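Local coordinates for transcription termination factor FttA (Pyrococcus horikoshii, PDB 3AF6), which probably terminates transcription by cutting nascent RNA at the exit channel of RNA polymerase, using a nuclease centre with two zinc ions, at residues A[216-221]-A[233-238]; A[259-264]-A[616-621]; A[393-398]-A[548-553]. One frame throughout, in Å; residues are numbered along the deposited sequence.

Contact 1 of 3, residues A[216-221]-A[233-238]; sequences VDFGVN and PHFDAP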
ATOM      1  N   VAL A 216       6.786   5.486  10.848  1.00 32.58           N
ATOM      2  CA  VAL A 216       5.719   5.640   9.863  1.00 30.60           C
ATOM      3  C   VAL A 216       6.398   5.836   8.524  1.00 28.98           C
ATOM      4  O   VAL A 216       7.003   6.869   8.262  1.00 26.82           O
ATOM      5  CB  VAL A 216       4.805   6.835  10.172  1.00 30.99           C
ATOM      6  CG1 VAL A 216       3.783   7.009   9.055  1.00 26.78           C
ATOM      7  CG2 VAL A 216       4.094   6.593  11.489  1.00 32.03           C
ATOM      8  N   ASP A 217       6.285   4.811   7.690  1.00 30.03           N
ATOM      9  CA  ASP A 217       6.907   4.758   6.375  1.00 31.61           C
ATOM     10  C   ASP A 217       8.424   4.674   6.481  1.00 32.85           C
ATOM     11  O   ASP A 217       9.018   4.982   7.521  1.00 32.45           O
ATOM     12  CB  ASP A 217       6.498   5.948   5.504  1.00 31.43           C
ATOM     13  CG  ASP A 217       5.058   5.832   5.002  1.00 36.46           C
ATOM     14  OD1 ASP A 217       4.494   4.710   5.062  1.00 37.04           O
ATOM     15  OD2 ASP A 217       4.498   6.852   4.538  1.00 37.08           O
ATOM     16  N   PHE A 218       9.036   4.201   5.404  1.00 32.84           N
ATOM     17  CA  PHE A 218      10.479   4.061   5.314  1.00 32.51           C
ATOM     18  C   PHE A 218      10.753   3.891   3.829  1.00 34.89           C
ATOM     19  O   PHE A 218      10.935   2.776   3.326  1.00 31.91           O
ATOM     20  CB  PHE A 218      10.954   2.834   6.075  1.00 33.13           C
ATOM     21  CG  PHE A 218      12.391   2.916   6.508  1.00 36.31           C
ATOM     22  CD1 PHE A 218      12.801   3.896   7.413  1.00 35.59           C
ATOM     23  CD2 PHE A 218      13.335   2.023   6.015  1.00 35.23           C
ATOM     24  CE1 PHE A 218      14.124   3.982   7.816  1.00 35.47           C
ATOM     25  CE2 PHE A 218      14.671   2.103   6.416  1.00 35.49           C
ATOM     26  CZ  PHE A 218      15.066   3.079   7.313  1.00 34.64           C
ATOM     27  N   GLY A 219      10.755   5.019   3.127  1.00 35.19           N
ATOM     28  CA  GLY A 219      10.970   4.985   1.705  1.00 34.27           C
ATOM     29  C   GLY A 219      12.403   5.229   1.307  1.00 37.84           C
ATOM     30  O   GLY A 219      13.298   5.458   2.132  1.00 35.49           O
ATOM     31  N   VAL A 220      12.598   5.160  -0.000  1.00 38.96           N
ATOM     32  CA  VAL A 220      13.876   5.374  -0.633  1.00 39.22           C
ATOM     33  C   VAL A 220      13.570   6.404  -1.707  1.00 40.08           C
ATOM     34  O   VAL A 220      12.409   6.642  -2.038  1.00 40.54           O
ATOM     35  CB  VAL A 220      14.377   4.078  -1.300  1.00 38.91           C
ATOM     36  CG1 VAL A 220      13.351   3.586  -2.297  1.00 36.85           C
ATOM     37  CG2 VAL A 220      15.701   4.325  -1.995  1.00 37.74           C
ATOM     38  N   ASN A 221      14.602   7.031  -2.240  1.00 40.84           N
ATOM     39  CA  ASN A 221      14.394   8.003  -3.290  1.00 41.53           C
ATOM     40  C   ASN A 221      15.114   7.448  -4.515  1.00 43.02           C
ATOM     41  O   ASN A 221      16.318   7.631  -4.652  1.00 44.90           O
ATOM     42  CB  ASN A 221      14.982   9.343  -2.868  1.00 40.86           C
ATOM     43  CG  ASN A 221      14.770  10.415  -3.901  1.00 42.08           C
ATOM     44  OD1 ASN A 221      14.565  10.113  -5.080  1.00 44.65           O
ATOM     45  ND2 ASN A 221      14.839  11.674  -3.482  1.00 38.52           N
ATOM     46  N   PRO A 233      16.750   7.257   4.220  1.00 33.53           N
ATOM     47  CA  PRO A 233      16.282   7.968   5.409  1.00 32.79           C
ATOM     48  C   PRO A 233      17.543   8.106   6.277  1.00 31.71           C
ATOM     49  O   PRO A 233      18.480   7.320   6.145  1.00 29.60           O
ATOM     50  CB  PRO A 233      15.285   6.990   6.020  1.00 30.28           C
ATOM     51  CG  PRO A 233      14.695   6.356   4.827  1.00 34.01           C
ATOM     52  CD  PRO A 233      15.899   6.090   3.941  1.00 32.45           C
ATOM     53  N   HIS A 234      17.572   9.093   7.159  1.00 32.48           N
ATOM     54  CA  HIS A 234      18.737   9.298   8.005  1.00 31.24           C
ATOM     55  C   HIS A 234      19.041   8.212   9.021  1.00 32.12           C
ATOM     56  O   HIS A 234      18.545   8.247  10.145  1.00 32.31           O
ATOM     57  CB  HIS A 234      18.626  10.628   8.729  1.00 30.61           C
ATOM     58  CG  HIS A 234      19.050  11.787   7.898  1.00 32.57           C
ATOM     59  ND1 HIS A 234      20.375  12.103   7.689  1.00 33.62           N
ATOM     60  CD2 HIS A 234      18.332  12.687   7.190  1.00 32.71           C
ATOM     61  CE1 HIS A 234      20.454  13.149   6.889  1.00 32.57           C
ATOM     62  NE2 HIS A 234      19.227  13.522   6.572  1.00 31.37           N
ATOM     63  N   PHE A 235      19.874   7.259   8.616  1.00 33.11           N
ATOM     64  CA  PHE A 235      20.309   6.177   9.495  1.00 32.83           C
ATOM     65  C   PHE A 235      21.297   6.789  10.470  1.00 32.62           C
ATOM     66  O   PHE A 235      21.592   6.212  11.519  1.00 31.52           O
ATOM     67  CB  PHE A 235      21.037   5.090   8.702  1.00 31.19           C
ATOM     68  CG  PHE A 235      20.133   4.065   8.098  1.00 29.54           C
ATOM     69  CD1 PHE A 235      19.670   2.998   8.858  1.00 28.24           C
ATOM     70  CD2 PHE A 235      19.774   4.138   6.759  1.00 27.85           C
ATOM     71  CE1 PHE A 235      18.867   2.009   8.286  1.00 28.41           C
ATOM     72  CE2 PHE A 235      18.968   3.152   6.183  1.00 28.58           C
ATOM     73  CZ  PHE A 235      18.519   2.090   6.947  1.00 25.34           C
ATOM     74  N   ASP A 236      21.811   7.961  10.101  1.00 32.26           N
ATOM     75  CA  ASP A 236      22.780   8.652  10.930  1.00 33.67           C
ATOM     76  C   ASP A 236      22.161   9.534  12.016  1.00 33.51           C
ATOM     77  O   ASP A 236      22.805  10.453  12.511  1.00 36.96           O
ATOM     78  CB  ASP A 236      23.752   9.465  10.052  1.00 33.18           C
ATOM     79  CG  ASP A 236      23.063  10.562   9.263  1.00 37.47           C
ATOM     80  OD1 ASP A 236      21.816  10.531   9.173  1.00 38.63           O
ATOM     81  OD2 ASP A 236      23.769  11.445   8.715  1.00 37.06           O
ATOM     82  N   ALA A 237      20.913   9.269  12.387  1.00 31.53           N
ATOM     83  CA  ALA A 237      20.283  10.038  13.462  1.00 30.52           C
ATOM     84  C   ALA A 237      20.546   9.266  14.762  1.00 30.16           C
ATOM     85  O   ALA A 237      20.206   8.093  14.872  1.00 33.09           O
ATOM     86  CB  ALA A 237      18.787  10.180  13.218  1.00 26.43           C
ATOM     87  N   PRO A 238      21.173   9.909  15.756  1.00 30.21           N
ATOM     88  CA  PRO A 238      21.472   9.246  17.031  1.00 29.09           C
ATOM     89  C   PRO A 238      20.296   8.470  17.612  1.00 29.06           C
ATOM     90  O   PRO A 238      20.432   7.314  18.009  1.00 27.26           O
ATOM     91  CB  PRO A 238      21.876  10.404  17.938  1.00 30.37           C
ATOM     92  CG  PRO A 238      22.430  11.411  16.993  1.00 30.21           C
ATOM     93  CD  PRO A 238      21.494  11.346  15.822  1.00 30.02           C
TER

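Contact 2 of 3, residues A[259-264]-A[616-621]; sequences LDHCGM and TVHGEP. With ZN (zinc ion), chain J.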
ATOM      1  N   LEU A 259       7.495   3.058  -3.676  1.00 37.96           N
ATOM      2  CA  LEU A 259       8.859   2.926  -3.169  1.00 37.05           C
ATOM      3  C   LEU A 259       9.322   4.072  -2.273  1.00 36.75           C
ATOM      4  O   LEU A 259      10.180   3.888  -1.403  1.00 34.67           O
ATOM      5  CB  LEU A 259       9.840   2.759  -4.342  1.00 36.13           C
ATOM      6  CG  LEU A 259       9.738   1.491  -5.203  1.00 36.37           C
ATOM      7  CD1 LEU A 259      10.784   1.567  -6.297  1.00 37.36           C
ATOM      8  CD2 LEU A 259       9.938   0.236  -4.374  1.00 33.60           C
ATOM      9  N   ASP A 260       8.767   5.256  -2.491  1.00 36.35           N
ATOM     10  CA  ASP A 260       9.138   6.404  -1.691  1.00 36.24           C
ATOM     11  C   ASP A 260       8.431   6.413  -0.338  1.00 34.43           C
ATOM     12  O   ASP A 260       8.400   7.437   0.338  1.00 37.16           O
ATOM     13  CB  ASP A 260       8.842   7.691  -2.448  1.00 40.06           C
ATOM     14  CG  ASP A 260       7.402   7.772  -2.923  1.00 48.76           C
ATOM     15  OD1 ASP A 260       7.020   8.836  -3.459  1.00 52.82           O
ATOM     16  OD2 ASP A 260       6.646   6.780  -2.769  1.00 51.61           O
ATOM     17  N   HIS A 261       7.864   5.278   0.056  1.00 30.78           N
ATOM     18  CA  HIS A 261       7.206   5.165   1.357  1.00 31.37           C
ATOM     19  C   HIS A 261       7.497   3.807   2.007  1.00 31.69           C
ATOM     20  O   HIS A 261       7.423   3.662   3.230  1.00 30.21           O
ATOM     21  CB  HIS A 261       5.684   5.384   1.228  1.00 31.22           C
ATOM     22  CG  HIS A 261       5.313   6.791   0.882  1.00 31.13           C
ATOM     23  ND1 HIS A 261       5.016   7.740   1.837  1.00 32.53           N
ATOM     24  CD2 HIS A 261       5.285   7.434  -0.308  1.00 29.52           C
ATOM     25  CE1 HIS A 261       4.824   8.907   1.249  1.00 31.41           C
ATOM     26  NE2 HIS A 261       4.983   8.749  -0.052  1.00 29.97           N
ATOM     27  N   CYS A 262       7.837   2.812   1.190  1.00 31.59           N
ATOM     28  CA  CYS A 262       8.146   1.490   1.727  1.00 33.99           C
ATOM     29  C   CYS A 262       9.392   0.882   1.058  1.00 33.15           C
ATOM     30  O   CYS A 262       9.777  -0.250   1.355  1.00 33.22           O
ATOM     31  CB  CYS A 262       6.960   0.561   1.509  1.00 33.31           C
ATOM     32  SG  CYS A 262       6.765   0.202  -0.239  1.00 42.78           S
ATOM     33  N   GLY A 263      10.012   1.640   0.161  1.00 31.91           N
ATOM     34  CA  GLY A 263      11.175   1.155  -0.561  1.00 34.42           C
ATOM     35  C   GLY A 263      12.391   0.646   0.198  1.00 35.54           C
ATOM     36  O   GLY A 263      13.049  -0.289  -0.258  1.00 35.30           O
ATOM     37  N   MET A 264      12.716   1.261   1.330  1.00 36.55           N
ATOM     38  CA  MET A 264      13.867   0.830   2.119  1.00 38.26           C
ATOM     39  C   MET A 264      13.508  -0.212   3.169  1.00 37.78           C
ATOM     40  O   MET A 264      14.387  -0.760   3.836  1.00 38.80           O
ATOM     41  CB  MET A 264      14.518   2.028   2.821  1.00 39.78           C
ATOM     42  CG  MET A 264      15.399   2.876   1.927  1.00 42.53           C
ATOM     43  SD  MET A 264      16.840   1.957   1.371  1.00 46.06           S
ATOM     44  CE  MET A 264      17.704   1.765   2.918  1.00 44.51           C
ATOM     45  N   THR A 616       3.303  20.355   7.814  1.00 33.41           N
ATOM     46  CA  THR A 616       3.364  20.071   6.394  1.00 31.38           C
ATOM     47  C   THR A 616       4.695  19.432   6.003  1.00 32.25           C
ATOM     48  O   THR A 616       5.771  19.904   6.382  1.00 29.44           O
ATOM     49  CB  THR A 616       3.160  21.349   5.582  1.00 31.33           C
ATOM     50  OG1 THR A 616       4.165  22.298   5.941  1.00 32.39           O
ATOM     51  CG2 THR A 616       1.792  21.936   5.867  1.00 31.08           C
ATOM     52  N   VAL A 617       4.601  18.357   5.227  1.00 31.98           N
ATOM     53  CA  VAL A 617       5.768  17.620   4.776  1.00 33.34           C
ATOM     54  C   VAL A 617       5.564  17.117   3.357  1.00 34.98           C
ATOM     55  O   VAL A 617       4.595  17.481   2.692  1.00 35.24           O
ATOM     56  CB  VAL A 617       6.023  16.389   5.678  1.00 34.31           C
ATOM     57  CG1 VAL A 617       6.241  16.828   7.117  1.00 33.03           C
ATOM     58  CG2 VAL A 617       4.846  15.419   5.582  1.00 29.15           C
ATOM     59  N   HIS A 618       6.498  16.281   2.904  1.00 37.09           N
ATOM     60  CA  HIS A 618       6.439  15.663   1.578  1.00 36.95           C
ATOM     61  C   HIS A 618       6.114  16.657   0.456  1.00 36.59           C
ATOM     62  O   HIS A 618       5.049  16.610  -0.147  1.00 35.68           O
ATOM     63  CB  HIS A 618       5.398  14.539   1.615  1.00 36.41           C
ATOM     64  CG  HIS A 618       5.418  13.643   0.416  1.00 37.24           C
ATOM     65  ND1 HIS A 618       5.055  14.071  -0.843  1.00 38.62           N
ATOM     66  CD2 HIS A 618       5.719  12.329   0.292  1.00 36.21           C
ATOM     67  CE1 HIS A 618       5.129  13.061  -1.691  1.00 35.40           C
ATOM     68  NE2 HIS A 618       5.529  11.993  -1.027  1.00 36.32           N
ATOM     69  N   GLY A 619       7.051  17.553   0.189  1.00 36.50           N
ATOM     70  CA  GLY A 619       6.871  18.538  -0.858  1.00 37.33           C
ATOM     71  C   GLY A 619       8.172  19.296  -1.025  1.00 37.97           C
ATOM     72  O   GLY A 619       9.011  19.270  -0.139  1.00 39.74           O
ATOM     73  N   GLU A 620       8.376  19.945  -2.160  1.00 39.72           N
ATOM     74  CA  GLU A 620       9.593  20.720  -2.323  1.00 40.48           C
ATOM     75  C   GLU A 620       9.605  21.700  -1.148  1.00 39.95           C
ATOM     76  O   GLU A 620       8.553  22.055  -0.602  1.00 37.82           O
ATOM     77  CB  GLU A 620       9.584  21.460  -3.658  1.00 41.02           C
ATOM     78  CG  GLU A 620       9.626  20.517  -4.848  1.00 46.26           C
ATOM     79  CD  GLU A 620       9.474  21.229  -6.184  1.00 50.67           C
ATOM     80  OE1 GLU A 620       9.209  20.530  -7.189  1.00 52.44           O
ATOM     81  OE2 GLU A 620       9.615  22.477  -6.232  1.00 49.92           O
ATOM     82  N   PRO A 621      10.800  22.137  -0.731  1.00 40.83           N
ATOM     83  CA  PRO A 621      10.912  23.072   0.399  1.00 38.93           C
ATOM     84  C   PRO A 621       9.959  24.268   0.364  1.00 37.00           C
ATOM     85  O   PRO A 621       9.252  24.508   1.340  1.00 36.59           O
ATOM     86  CB  PRO A 621      12.382  23.482   0.364  1.00 36.74           C
ATOM     87  CG  PRO A 621      13.053  22.253  -0.176  1.00 37.36           C
ATOM     88  CD  PRO A 621      12.125  21.831  -1.301  1.00 37.77           C
TER
HETATM   89 ZN    ZN J 658       5.145   9.712  -1.980  1.00125.50          ZN

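Contact 3 of 3, residues A[393-398]-A[548-553]; sequences STYGGA and VSYQAE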
ATOM      1  N   SER A 393       2.521  17.783   0.963  1.00 31.90           N
ATOM      2  CA  SER A 393       2.502  19.088   0.312  1.00 34.01           C
ATOM      3  C   SER A 393       2.990  19.050  -1.134  1.00 34.69           C
ATOM      4  O   SER A 393       3.460  20.063  -1.651  1.00 36.64           O
ATOM      5  CB  SER A 393       3.390  20.074   1.080  1.00 33.84           C
ATOM      6  OG  SER A 393       3.308  19.871   2.481  1.00 38.17           O
ATOM      7  N   THR A 394       2.894  17.898  -1.786  1.00 33.92           N
ATOM      8  CA  THR A 394       3.354  17.785  -3.163  1.00 34.27           C
ATOM      9  C   THR A 394       2.895  18.966  -4.022  1.00 36.26           C
ATOM     10  O   THR A 394       3.652  19.471  -4.849  1.00 39.34           O
ATOM     11  CB  THR A 394       2.859  16.491  -3.819  1.00 34.24           C
ATOM     12  OG1 THR A 394       3.015  15.396  -2.912  1.00 34.32           O
ATOM     13  CG2 THR A 394       3.672  16.203  -5.068  1.00 36.83           C
ATOM     14  N   TYR A 395       1.654  19.405  -3.840  1.00 36.89           N
ATOM     15  CA  TYR A 395       1.151  20.537  -4.609  1.00 36.51           C
ATOM     16  C   TYR A 395       0.778  21.663  -3.643  1.00 38.21           C
ATOM     17  O   TYR A 395      -0.208  22.381  -3.840  1.00 39.26           O
ATOM     18  CB  TYR A 395      -0.055  20.116  -5.451  1.00 35.06           C
ATOM     19  CG  TYR A 395       0.309  19.248  -6.639  1.00 36.03           C
ATOM     20  CD1 TYR A 395       0.685  17.916  -6.470  1.00 35.63           C
ATOM     21  CD2 TYR A 395       0.324  19.774  -7.938  1.00 35.40           C
ATOM     22  CE1 TYR A 395       1.069  17.132  -7.563  1.00 35.42           C
ATOM     23  CE2 TYR A 395       0.709  19.004  -9.028  1.00 32.19           C
ATOM     24  CZ  TYR A 395       1.081  17.685  -8.837  1.00 34.61           C
ATOM     25  OH  TYR A 395       1.477  16.916  -9.913  1.00 34.84           O
ATOM     26  N   GLY A 396       1.597  21.812  -2.601  1.00 37.18           N
ATOM     27  CA  GLY A 396       1.367  22.825  -1.591  1.00 37.25           C
ATOM     28  C   GLY A 396       1.538  24.263  -2.044  1.00 38.02           C
ATOM     29  O   GLY A 396       1.162  25.189  -1.316  1.00 39.62           O
ATOM     30  N   GLY A 397       2.102  24.459  -3.230  1.00 37.49           N
ATOM     31  CA  GLY A 397       2.293  25.802  -3.745  1.00 40.26           C
ATOM     32  C   GLY A 397       0.966  26.509  -3.945  1.00 43.43           C
ATOM     33  O   GLY A 397      -0.072  25.859  -4.127  1.00 44.19           O
ATOM     34  N   ALA A 398       0.995  27.840  -3.917  1.00 44.97           N
ATOM     35  CA  ALA A 398      -0.214  28.648  -4.083  1.00 45.12           C
ATOM     36  C   ALA A 398      -0.794  28.551  -5.491  1.00 46.85           C
ATOM     37  O   ALA A 398      -2.001  28.711  -5.690  1.00 47.19           O
ATOM     38  CB  ALA A 398       0.080  30.109  -3.739  1.00 41.14           C
ATOM     39  N   VAL A 548       1.818  12.026 -16.739  1.00 49.05           N
ATOM     40  CA  VAL A 548       0.563  12.079 -16.003  1.00 50.15           C
ATOM     41  C   VAL A 548       0.821  11.918 -14.515  1.00 51.91           C
ATOM     42  O   VAL A 548      -0.063  11.534 -13.748  1.00 53.44           O
ATOM     43  CB  VAL A 548      -0.394  10.962 -16.462  1.00 49.27           C
ATOM     44  CG1 VAL A 548      -0.700  11.109 -17.942  1.00 48.48           C
ATOM     45  CG2 VAL A 548       0.226   9.604 -16.171  1.00 47.76           C
ATOM     46  N   SER A 549       2.051  12.201 -14.113  1.00 53.35           N
ATOM     47  CA  SER A 549       2.421  12.102 -12.716  1.00 54.60           C
ATOM     48  C   SER A 549       3.518  13.097 -12.393  1.00 55.72           C
ATOM     49  O   SER A 549       4.201  13.613 -13.285  1.00 55.34           O
ATOM     50  CB  SER A 549       2.889  10.685 -12.380  1.00 54.19           C
ATOM     51  OG  SER A 549       4.041  10.337 -13.121  1.00 57.21           O
ATOM     52  N   TYR A 550       3.663  13.368 -11.103  1.00 56.16           N
ATOM     53  CA  TYR A 550       4.670  14.283 -10.603  1.00 56.12           C
ATOM     54  C   TYR A 550       6.042  13.767 -11.000  1.00 55.16           C
ATOM     55  O   TYR A 550       6.364  12.606 -10.741  1.00 54.14           O
ATOM     56  CB  TYR A 550       4.594  14.353  -9.074  1.00 56.23           C
ATOM     57  CG  TYR A 550       5.544  15.350  -8.450  1.00 55.95           C
ATOM     58  CD1 TYR A 550       5.378  16.719  -8.663  1.00 54.25           C
ATOM     59  CD2 TYR A 550       6.595  14.930  -7.630  1.00 54.43           C
ATOM     60  CE1 TYR A 550       6.227  17.648  -8.071  1.00 54.72           C
ATOM     61  CE2 TYR A 550       7.456  15.858  -7.032  1.00 54.38           C
ATOM     62  CZ  TYR A 550       7.262  17.216  -7.257  1.00 54.27           C
ATOM     63  OH  TYR A 550       8.083  18.153  -6.666  1.00 53.36           O
ATOM     64  N   GLN A 551       6.836  14.618 -11.638  1.00 54.63           N
ATOM     65  CA  GLN A 551       8.189  14.234 -12.017  1.00 56.96           C
ATOM     66  C   GLN A 551       9.109  14.841 -10.951  1.00 56.94           C
ATOM     67  O   GLN A 551       9.218  16.062 -10.829  1.00 57.00           O
ATOM     68  CB  GLN A 551       8.540  14.775 -13.408  1.00 58.40           C
ATOM     69  CG  GLN A 551       7.649  14.268 -14.549  1.00 57.20           C
ATOM     70  CD  GLN A 551       7.593  12.747 -14.642  1.00 58.40           C
ATOM     71  OE1 GLN A 551       6.592  12.128 -14.266  1.00 58.27           O
ATOM     72  NE2 GLN A 551       8.669  12.139 -15.138  1.00 56.43           N
ATOM     73  N   ALA A 552       9.757  13.984 -10.168  1.00 56.39           N
ATOM     74  CA  ALA A 552      10.628  14.451  -9.094  1.00 55.89           C
ATOM     75  C   ALA A 552      11.980  14.991  -9.556  1.00 55.33           C
ATOM     76  O   ALA A 552      12.512  14.590 -10.593  1.00 53.98           O
ATOM     77  CB  ALA A 552      10.830  13.332  -8.074  1.00 53.93           C
ATOM     78  N   GLU A 553      12.529  15.905  -8.765  1.00 56.15           N
ATOM     79  CA  GLU A 553      13.819  16.511  -9.066  1.00 58.44           C
ATOM     80  C   GLU A 553      14.903  15.439  -9.110  1.00 56.52           C
ATOM     81  O   GLU A 553      15.061  14.667  -8.168  1.00 56.63           O
ATOM     82  CB  GLU A 553      14.167  17.560  -8.004  1.00 62.06           C
ATOM     83  CG  GLU A 553      13.029  18.533  -7.704  1.00 67.06           C
ATOM     84  CD  GLU A 553      13.447  19.689  -6.802  1.00 71.25           C
ATOM     85  OE1 GLU A 553      14.087  19.425  -5.756  1.00 73.45           O
ATOM     86  OE2 GLU A 553      13.123  20.856  -7.134  1.00 70.77           O
TER

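Contact 1 of 3, residues A[216-221]-A[233-238]
Phe-218 swings its CG to the far side from its backbone N (chi1 -156°), while Phe-235 holds its CG opposite the carbonyl carbon (chi1 -86°); these turns bring the outer ends of the two rings together next to Pro-233. The edge of Phe-218, led by CZ, points at the face of Phe-235 in an offset edge-to-face pair, with planes at 89° and centroids 5.6 Å apart. The two rings come nearest at Phe-218 CZ and Phe-235 CZ, 3.6 Å apart. Pro-233 takes one face of Phe-218: its CG makes a CH-pi contact 4.1 Å from the centroid, displaced toward the rim, and Pro-233 CB comes within 3.7 Å of Phe-218 CE1. The same proline packs its CG and CD against the carbonyl oxygen of Gly-219.

A type I turn from His-234 to Ala-237 follows the proline. Within it, His-234 ND1 donates, in its ring plane, to the syn lone pair of Asp-236 OD1 at 2.6 Å. Ala-237 then stands at the N-cap of helix 238-245.

Leu-268 of helix 267-270 packs on both phenylalanines, and Ala-204 of strand 204-209 on Phe-218 and Pro-233. With no hydrogen bond between the segments, their cohesion in this metallo-beta-lactamase domain rests on ring faces, ring edges and aliphatic carbons, an apolar joint close to the zinc ligands Asp-260 and His-261.

Contact 2 of 3, residues A[259-264]-A[616-621]
His-618 meets Asp-260 and His-261 across one zinc ion of the two-metal centre. Asp-260 and His-261 end the HxHxDH motif of the metallo-beta-lactamase fold, which starts at His-256, whereas His-618 comes from the C-terminal part of the same domain.

Along 616-621, Thr-616 and Val-617 bring in strand 613-617, an inner strand of the second sheet of the domain. His-618 comes next, in loop conformation, with its CG anti to the backbone N (chi1 -169°), which carries the imidazole across to the metal. His-618 NE2 binds zinc at 2.5 Å. From the other segment Asp-260 OD1 also binds at 2.5 Å, its OD2 lying farther from the metal, and His-261 NE2 binds at 2.2 Å. The two histidine nitrogens, His-261 NE2 and His-618 NE2, are 3.4 Å apart because they share the ion; no hydrogen bond joins them. Their rings meet rim to rim, planes only 17° apart, neither covering the other. Asp-367 is a further ligand and is shared with the second zinc ion.

Past Gly-619, Glu-620 occupies the N-cap of the helix that Pro-621 begins. Glu-620 OE1 forms a salt bridge with Arg-558 and a hydrogen bond with Tyr-550 OH, tying the zinc-bearing turn to the beta-CASP domain.

His-261 is itself held from behind, Asp-217 OD2 being hydrogen-bonded to its ND1, a second-shell contact that fixes the ring's rotation. The zinc does not sit symmetrically on that ring: it lies 2.8 Å from His-261 CD2 but 3.3 Å from His-261 CE1.

Contact 3 of 3, residues A[393-398]-A[548-553]
Thr-394 sets its methyl squarely on the Tyr-550 ring, and this is the tight half of the contact. Thr-394 CG2 stands 3.9 Å from the centroid of the Tyr-550 ring and only 8° off the ring normal, a CH-pi contact over the centre of the face. The threonine torsion (chi1 -44°) turns CG2 away from its own amide and onto the tyrosine, and puts OG1 beside the backbone N, where it hydrogen-bonds to Glu-392 OE1. One branch is thus spent on the aromatic face and the other on a carboxylate.

The second half is looser. Tyr-395 and Tyr-550, both partly exposed, run alongside one another, pointing opposite ways: Tyr-395 OH reaches the edge of the other ring, 4.1 Å from Tyr-550 CD1, and the rings do not stack. A type I turn from Ser-393 to Gly-396, closed by Gly-396 N to Ser-393 O at 2.7 Å, presents Thr-394 and Tyr-395 to Tyr-550.

The contact joins the metallo-beta-lactamase and beta-CASP domains near the zinc centre. Segment 393-398 follows strand 388-392 and leads toward helix 405-420; segment 548-553 runs from strand 544-547 to helix 556-561, whose Arg-558 packs on Tyr-550.

How the contacts relate
From the N terminus, contact 1 comes first and closes a short loop around helix 228-231, between strand 213-216 and helix 238-245. Contact 2 opens soon after at helix 259-262 and spans some 350 residues to segment 616-621, on strand 613-617. Contact 3 both opens and closes within that span, bracketing much of the beta-CASP domain. Contacts 1 and 2 touch directly, through a probable backbone hydrogen bond from Phe-218 N to His-261 O. Contacts 2 and 3 meet where Ser-393 OG hydrogen-bonds to Val-617 O, just past strand 388-392. Contact 2 links the two metallo-beta-lactamase sheets, as 259-264 follows strand 251-253 of one and 613-617 belongs to the other; contact 3 adds the beta-CASP domain.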